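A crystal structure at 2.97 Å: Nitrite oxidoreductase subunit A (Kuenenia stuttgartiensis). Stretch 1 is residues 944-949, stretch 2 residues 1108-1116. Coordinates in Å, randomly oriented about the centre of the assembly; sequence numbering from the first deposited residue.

Stretch 1 944-949: RMDKRM
Stretch 2 (1108-1116) AENGGMGGK

The contact between residues 944-949 and 1108-1116 of nitrite oxidoreductase subunit A is a compact polar one, in which a single arginine, Arg 948, reaches from a tight turn into a glycine-rich loop, with a methionine packed alongside. It illustrates a general principle: a guanidinium group, with donors spread around a flat, charged frame, can join carboxylates and backbone carbonyls that are far apart in sequence, here in touching residues at least 161 positions apart.

The platform for the arginine is a type I beta turn from Asp 946 to Met 949, closed by the backbone hydrogen bond from Met 949 N to Asp 946 O at 3.0 Å. Its central residues, Lys 947 and Arg 948, have phi/psi of -65/-22° and -63/-24°. Behind it, Arg 944 (phi/psi 52/62°; chi1 m, chi2 t, chi3 p) steadies the segment through a very short hydrogen bond from its NH1 to Met 949 O, 2.4 Å.

Arg 948 points its CA-to-CB bond toward the other stretch and adopts chi1 m, chi2 t, chi3 m, with chi4 at 164°. Asp 946, with chi1 t and chi2 at 0°, braces it from within the turn: Arg 948 NE donates to Asp 946 OD1 at 3.3 Å, and Arg 948 NH2 forms a salt bridge with Asp 946 OD2 at 3.1 Å, although the hydrogen bond in that second pair is weak. Across the contact, Arg 948 NH1 makes a salt bridge to Glu 1109 OE2 at 3.0 Å and a nearly straight hydrogen bond to Asn 1110 O, 2.9 Å and 170°. Glu 1109, at the end of a strand, is extended (phi/psi -155/157°; chi1 t, chi2 t), bringing its carboxylate to the guanidinium.

Proximity alone does not make a hydrogen bond. Arg 948 NH2 lies only 2.4 Å from Gly 1112 O, yet the angle is poor; that carbonyl instead accepts from Gly 1115 N at 2.9 Å. The same Gly 1115 N sits over one face of the guanidinium, 3.8 Å from Arg 948 CZ. Gly 1114 and Gly 1115 have phi/psi of 81/7° and 80/2°, positive phi values that favour glycine, while a CB on Gly 1112 would clash with Lys 1116 O. Asn 1110, chi1 m, supports the loop by donating from ND2 to Gly 1115 O at 3.0 Å.

The closest CA pair is Asp 946 and Met 1113, 5.8 Å apart. The CA-to-CB bond of Met 1113 points away, but chi1 t, chi2 at 105° and chi3 p bring the end of its side chain nearer. Met 1113 SD lies 3.2 Å from Met 945 O and 3.4 Å from Asp 946 CA, while Met 1113 CE packs 4.0 Å from Met 945 CB. A water completes the link, donating to Asp 946 OD2 at 2.6 Å and to Gly 1111 O at 3.2 Å. In all, 309 Å² is buried, summed over both sides.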

# COMPACT_ATOMS: atom_id res chain seq x y z
N ARG B 944 -12.31 9.19 14.47
CA ARG B 944 -11.56 8.95 15.71
C ARG B 944 -12.49 8.85 16.92
O ARG B 944 -12.42 9.64 17.86
CB ARG B 944 -10.51 10.04 15.92
CG ARG B 944 -9.40 10.04 14.88
CD ARG B 944 -8.32 11.04 15.24
NE ARG B 944 -7.60 10.65 16.45
CZ ARG B 944 -7.73 11.27 17.62
NH1 ARG B 944 -7.01 10.87 18.66
NH2 ARG B 944 -8.55 12.30 17.74
N MET B 945 -13.37 7.84 16.88
CA MET B 945 -14.30 7.64 17.99
C MET B 945 -13.57 7.26 19.27
O MET B 945 -14.01 7.64 20.37
CB MET B 945 -15.32 6.57 17.62
CG MET B 945 -16.18 6.94 16.43
SD MET B 945 -17.34 5.64 15.97
CE MET B 945 -18.00 6.30 14.44
N ASP B 946 -12.47 6.52 19.17
CA ASP B 946 -11.61 6.22 20.31
C ASP B 946 -10.52 7.29 20.34
O ASP B 946 -9.59 7.26 19.52
CB ASP B 946 -11.03 4.82 20.20
CG ASP B 946 -10.31 4.37 21.46
OD1 ASP B 946 -10.25 5.15 22.44
OD2 ASP B 946 -9.80 3.23 21.48
N LYS B 947 -10.62 8.23 21.27
CA LYS B 947 -9.69 9.36 21.28
C LYS B 947 -8.26 8.94 21.57
O LYS B 947 -7.33 9.68 21.22
CB LYS B 947 -10.17 10.43 22.27
CG LYS B 947 -9.95 10.15 23.74
CD LYS B 947 -10.37 11.38 24.54
CE LYS B 947 -10.03 11.26 26.02
NZ LYS B 947 -10.39 12.51 26.75
N ARG B 948 -8.05 7.77 22.18
CA ARG B 948 -6.68 7.31 22.44
C ARG B 948 -5.92 7.07 21.14
O ARG B 948 -4.68 7.10 21.12
CB ARG B 948 -6.71 6.01 23.24
CG ARG B 948 -7.22 6.13 24.67
CD ARG B 948 -7.24 4.76 25.32
NE ARG B 948 -8.24 3.90 24.70
CZ ARG B 948 -8.28 2.57 24.84
NH1 ARG B 948 -7.37 1.95 25.58
NH2 ARG B 948 -9.23 1.87 24.24
N MET B 949 -6.64 6.82 20.05
CA MET B 949 -6.04 6.58 18.75
C MET B 949 -5.18 7.77 18.32
O MET B 949 -5.67 8.91 18.35
CB MET B 949 -7.14 6.30 17.75
CG MET B 949 -6.70 6.13 16.36
SD MET B 949 -8.15 5.79 15.35
CE MET B 949 -7.42 4.63 14.22
N ALA B 1108 -0.45 -3.62 28.00
CA ALA B 1108 -0.36 -2.22 28.39
C ALA B 1108 -1.70 -1.63 28.82
O ALA B 1108 -1.80 -1.04 29.90
CB ALA B 1108 0.22 -1.40 27.23
N GLU B 1109 -2.74 -1.78 27.99
CA GLU B 1109 -4.04 -1.19 28.27
C GLU B 1109 -5.10 -2.00 27.55
O GLU B 1109 -4.82 -2.69 26.56
CB GLU B 1109 -4.08 0.29 27.85
CG GLU B 1109 -5.34 1.05 28.24
CD GLU B 1109 -5.28 2.51 27.85
OE1 GLU B 1109 -4.24 2.93 27.30
OE2 GLU B 1109 -6.26 3.23 28.09
N ASN B 1110 -6.33 -1.92 28.05
CA ASN B 1110 -7.43 -2.67 27.47
C ASN B 1110 -7.81 -2.08 26.11
O ASN B 1110 -7.79 -0.87 25.91
CB ASN B 1110 -8.64 -2.66 28.40
CG ASN B 1110 -8.41 -3.48 29.66
OD1 ASN B 1110 -7.86 -4.57 29.60
ND2 ASN B 1110 -8.84 -2.94 30.79
N GLY B 1111 -8.17 -2.97 25.18
CA GLY B 1111 -8.55 -2.51 23.85
C GLY B 1111 -9.91 -1.86 23.78
O GLY B 1111 -10.21 -1.17 22.80
N GLY B 1112 -10.76 -2.08 24.79
CA GLY B 1112 -12.08 -1.47 24.78
C GLY B 1112 -12.02 0.04 24.81
O GLY B 1112 -11.06 0.64 25.29
N MET B 1113 -13.04 0.66 24.22
CA MET B 1113 -13.10 2.12 24.16
C MET B 1113 -13.16 2.69 25.57
O MET B 1113 -13.98 2.27 26.40
CB MET B 1113 -14.31 2.57 23.35
CG MET B 1113 -14.73 4.00 23.57
SD MET B 1113 -14.24 5.03 22.17
CE MET B 1113 -15.33 4.37 20.91
N GLY B 1114 -12.25 3.63 25.85
CA GLY B 1114 -12.10 4.22 27.16
C GLY B 1114 -11.31 3.37 28.15
O GLY B 1114 -11.24 3.73 29.34
N GLY B 1115 -10.71 2.28 27.69
CA GLY B 1115 -10.02 1.35 28.55
C GLY B 1115 -10.93 0.37 29.28
O GLY B 1115 -10.43 -0.44 30.07
N LYS B 1116 -12.23 0.42 29.04
CA LYS B 1116 -13.18 -0.45 29.71
C LYS B 1116 -13.57 -1.57 28.75
O LYS B 1116 -14.05 -1.30 27.64
CB LYS B 1116 -14.40 0.34 30.20
O HOH W 1 -11.37 1.24 21.07